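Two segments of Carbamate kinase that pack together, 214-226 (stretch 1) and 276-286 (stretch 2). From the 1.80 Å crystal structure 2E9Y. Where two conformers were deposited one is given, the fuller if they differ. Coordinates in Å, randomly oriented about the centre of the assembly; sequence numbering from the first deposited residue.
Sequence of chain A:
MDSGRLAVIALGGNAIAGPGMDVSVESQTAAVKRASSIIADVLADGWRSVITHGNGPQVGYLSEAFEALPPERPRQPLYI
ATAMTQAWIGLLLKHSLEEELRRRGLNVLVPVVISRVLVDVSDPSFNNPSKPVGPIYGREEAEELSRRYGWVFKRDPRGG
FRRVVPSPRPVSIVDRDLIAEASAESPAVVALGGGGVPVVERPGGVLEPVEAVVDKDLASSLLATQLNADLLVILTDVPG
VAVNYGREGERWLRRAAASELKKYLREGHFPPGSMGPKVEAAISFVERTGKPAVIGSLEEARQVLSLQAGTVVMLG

Stretch 1 (214-226) VDKDLASSLLATQ
Stretch 2 (276-286) GPKVEAAISFV

Helix 216-226 and residues 276-286 of a longer helix run nearly parallel, 11° apart in N-to-C direction and 8.2 Å apart at closest approach. Most residues lie near -60/-45; psi relaxes to -29 at Lys216 and -23 at Gln226, and Gly276 is -55/-57. The register is set by Leu218 CA and Ala281 CA, 4.8 Å apart, and by Asp217 CA and Lys278 CA, 5.7 Å apart. Asp215 (phi/psi -58/125; chi1 t) caps the first helix: its OD1 accepts from Leu218 N at 2.9 Å and, weakly, from Asp217 N at 2.8 Å, while its OD2 lies 3.3 Å from Pro277 CB.

Small residues permit the close approach. Ala281 points toward the first helix, its CB 3.4 Å from Asp217 O and 4.1 Å from CD2 of Leu218 (m, t). Ser221 (t) donates from OG to Ala281 O at 2.7 Å. Water 1 donates to Ser221 OG at 3.0 Å and hydrogen-bonds Thr225 OG1 (2.7 Å) and Ser284 OG (3.2 Å), bridging the helices.

Near the start of the first helix, Asp217 (m) joins two lysines: OD2 forms a salt bridge with NZ of Lys278 (m, t, t, p) at 2.8 Å, and OD1 another with Lys216 NZ at 2.7 Å. This shared carboxylate offsets their like charges. Further along the pair, Phe285 (t, chi2 71°) packs CE1 3.4 Å from Ala224 CB.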

# COMPACT_ATOMS: atom_id res chain seq x y z
N VAL A 214 9.04 -12.28 6.61
CA VAL A 214 9.42 -12.14 8.01
C VAL A 214 8.22 -12.55 8.85
O VAL A 214 7.10 -12.14 8.56
CB VAL A 214 9.83 -10.69 8.32
CG1 VAL A 214 10.11 -10.51 9.80
CG2 VAL A 214 11.04 -10.31 7.49
N ASP A 215 8.45 -13.36 9.88
CA ASP A 215 7.37 -13.81 10.75
C ASP A 215 6.70 -12.59 11.37
O ASP A 215 7.36 -11.75 12.00
CB ASP A 215 7.93 -14.71 11.86
CG ASP A 215 6.85 -15.30 12.72
OD1 ASP A 215 6.38 -14.61 13.65
OD2 ASP A 215 6.45 -16.46 12.46
N LYS A 216 5.38 -12.48 11.21
CA LYS A 216 4.66 -11.33 11.73
C LYS A 216 4.67 -11.22 13.25
O LYS A 216 4.58 -10.12 13.79
CB LYS A 216 3.21 -11.34 11.22
CG LYS A 216 2.37 -12.51 11.69
CD LYS A 216 1.63 -12.18 12.97
CE LYS A 216 0.56 -13.22 13.27
NZ LYS A 216 -0.22 -12.86 14.48
N ASP A 217 4.77 -12.34 13.94
CA ASP A 217 4.79 -12.30 15.39
C ASP A 217 6.15 -11.86 15.91
O ASP A 217 6.23 -11.01 16.81
CB ASP A 217 4.39 -13.67 15.96
CG ASP A 217 2.94 -14.01 15.64
OD1 ASP A 217 2.07 -13.16 15.92
OD2 ASP A 217 2.68 -15.12 15.12
N LEU A 218 7.22 -12.41 15.35
CA LEU A 218 8.56 -12.01 15.76
C LEU A 218 8.75 -10.52 15.47
O LEU A 218 9.30 -9.78 16.28
CB LEU A 218 9.62 -12.82 15.00
CG LEU A 218 9.59 -14.33 15.23
CD1 LEU A 218 10.78 -14.98 14.53
CD2 LEU A 218 9.63 -14.61 16.74
N ALA A 219 8.27 -10.09 14.30
CA ALA A 219 8.39 -8.69 13.92
C ALA A 219 7.57 -7.78 14.84
O ALA A 219 8.04 -6.71 15.22
CB ALA A 219 7.93 -8.50 12.46
N SER A 220 6.35 -8.20 15.18
CA SER A 220 5.48 -7.42 16.06
C SER A 220 6.10 -7.28 17.44
O SER A 220 5.98 -6.24 18.09
CB SER A 220 4.11 -8.09 16.19
OG SER A 220 3.42 -8.06 14.95
N SER A 221 6.77 -8.33 17.90
CA SER A 221 7.42 -8.30 19.20
C SER A 221 8.53 -7.25 19.16
O SER A 221 8.65 -6.42 20.07
CB SER A 221 8.02 -9.68 19.53
OG SER A 221 8.59 -9.69 20.83
N LEU A 222 9.34 -7.29 18.11
CA LEU A 222 10.42 -6.33 17.96
C LEU A 222 9.86 -4.91 17.91
O LEU A 222 10.43 -3.99 18.50
CB LEU A 222 11.23 -6.63 16.69
CG LEU A 222 12.36 -5.66 16.36
CD1 LEU A 222 13.37 -5.61 17.51
CD2 LEU A 222 13.03 -6.10 15.07
N LEU A 223 8.75 -4.72 17.20
CA LEU A 223 8.14 -3.40 17.09
C LEU A 223 7.70 -2.90 18.47
O LEU A 223 7.92 -1.74 18.82
CB LEU A 223 6.91 -3.42 16.17
CG LEU A 223 6.18 -2.08 16.02
CD1 LEU A 223 7.13 -1.03 15.44
CD2 LEU A 223 4.97 -2.25 15.10
N ALA A 224 7.08 -3.78 19.24
CA ALA A 224 6.60 -3.43 20.58
C ALA A 224 7.77 -2.96 21.44
O ALA A 224 7.67 -1.98 22.18
CB ALA A 224 5.91 -4.63 21.23
N THR A 225 8.88 -3.67 21.33
CA THR A 225 10.08 -3.33 22.08
C THR A 225 10.65 -1.98 21.64
O THR A 225 11.02 -1.16 22.48
CB THR A 225 11.16 -4.42 21.92
OG1 THR A 225 10.72 -5.62 22.56
CG2 THR A 225 12.48 -3.97 22.53
N GLN A 226 10.70 -1.74 20.33
CA GLN A 226 11.27 -0.49 19.83
C GLN A 226 10.35 0.73 20.06
O GLN A 226 10.78 1.87 20.07
CB GLN A 226 11.57 -0.66 18.33
CG GLN A 226 12.65 -1.71 18.07
CD GLN A 226 13.22 -1.55 16.67
OE1 GLN A 226 12.52 -1.46 15.68
NE2 GLN A 226 14.57 -1.60 16.62
N GLY A 276 4.72 -21.91 17.99
CA GLY A 276 6.13 -21.73 18.30
C GLY A 276 6.61 -20.29 18.17
O GLY A 276 7.15 -19.73 19.13
N PRO A 277 6.43 -19.66 17.00
CA PRO A 277 6.86 -18.28 16.79
C PRO A 277 6.19 -17.30 17.75
O PRO A 277 6.79 -16.31 18.16
CB PRO A 277 6.49 -18.02 15.34
CG PRO A 277 6.68 -19.36 14.71
CD PRO A 277 6.03 -20.27 15.72
N LYS A 278 4.93 -17.57 18.09
CA LYS A 278 4.19 -16.70 19.00
C LYS A 278 4.78 -16.76 20.41
O LYS A 278 4.91 -15.73 21.08
CB LYS A 278 2.71 -17.10 19.01
CG LYS A 278 2.00 -16.81 17.68
CD LYS A 278 0.59 -17.37 17.65
CE LYS A 278 -0.15 -16.88 16.41
NZ LYS A 278 0.63 -17.09 15.17
N VAL A 279 5.15 -17.96 20.85
CA VAL A 279 5.75 -18.11 22.17
C VAL A 279 7.12 -17.44 22.16
O VAL A 279 7.48 -16.75 23.10
CB VAL A 279 5.90 -19.61 22.55
CG1 VAL A 279 6.83 -19.76 23.76
CG2 VAL A 279 4.53 -20.18 22.89
N GLU A 280 7.87 -17.63 21.08
CA GLU A 280 9.20 -17.03 20.97
C GLU A 280 9.08 -15.51 21.03
O GLU A 280 9.85 -14.85 21.72
CB GLU A 280 9.86 -17.43 19.64
CG GLU A 280 11.33 -17.05 19.56
CD GLU A 280 11.91 -17.22 18.17
OE1 GLU A 280 11.61 -18.24 17.52
OE2 GLU A 280 12.68 -16.34 17.73
N ALA A 281 8.10 -14.98 20.31
CA ALA A 281 7.85 -13.54 20.26
C ALA A 281 7.51 -12.99 21.65
O ALA A 281 8.04 -11.97 22.08
CB ALA A 281 6.71 -13.23 19.29
N ALA A 282 6.60 -13.68 22.34
CA ALA A 282 6.19 -13.26 23.68
C ALA A 282 7.38 -13.24 24.63
O ALA A 282 7.58 -12.28 25.38
CB ALA A 282 5.10 -14.18 24.21
N ILE A 283 8.17 -14.31 24.61
CA ILE A 283 9.34 -14.41 25.48
C ILE A 283 10.33 -13.28 25.19
O ILE A 283 10.84 -12.65 26.12
CB ILE A 283 10.07 -15.76 25.28
CG1 ILE A 283 9.21 -16.90 25.82
CG2 ILE A 283 11.42 -15.73 25.99
CD1 ILE A 283 9.74 -18.29 25.51
N SER A 284 10.59 -13.02 23.91
CA SER A 284 11.52 -11.97 23.53
C SER A 284 11.10 -10.61 24.08
O SER A 284 11.92 -9.83 24.56
CB SER A 284 11.64 -11.89 22.01
OG SER A 284 12.53 -10.86 21.61
N PHE A 285 9.80 -10.33 24.02
CA PHE A 285 9.28 -9.06 24.51
C PHE A 285 9.55 -8.94 26.01
O PHE A 285 10.03 -7.91 26.47
CB PHE A 285 7.78 -8.96 24.25
CG PHE A 285 7.18 -7.66 24.69
CD1 PHE A 285 7.46 -6.48 24.01
CD2 PHE A 285 6.35 -7.60 25.81
CE1 PHE A 285 6.93 -5.27 24.42
CE2 PHE A 285 5.81 -6.38 26.24
CZ PHE A 285 6.10 -5.22 25.54
N VAL A 286 9.23 -9.98 26.76
CA VAL A 286 9.45 -9.96 28.20
C VAL A 286 10.94 -9.77 28.53
O VAL A 286 11.28 -8.96 29.39
CB VAL A 286 8.95 -11.26 28.87
CG1 VAL A 286 9.28 -11.24 30.35
CG2 VAL A 286 7.44 -11.39 28.68
O HOH W 1 10.99 -8.07 21.45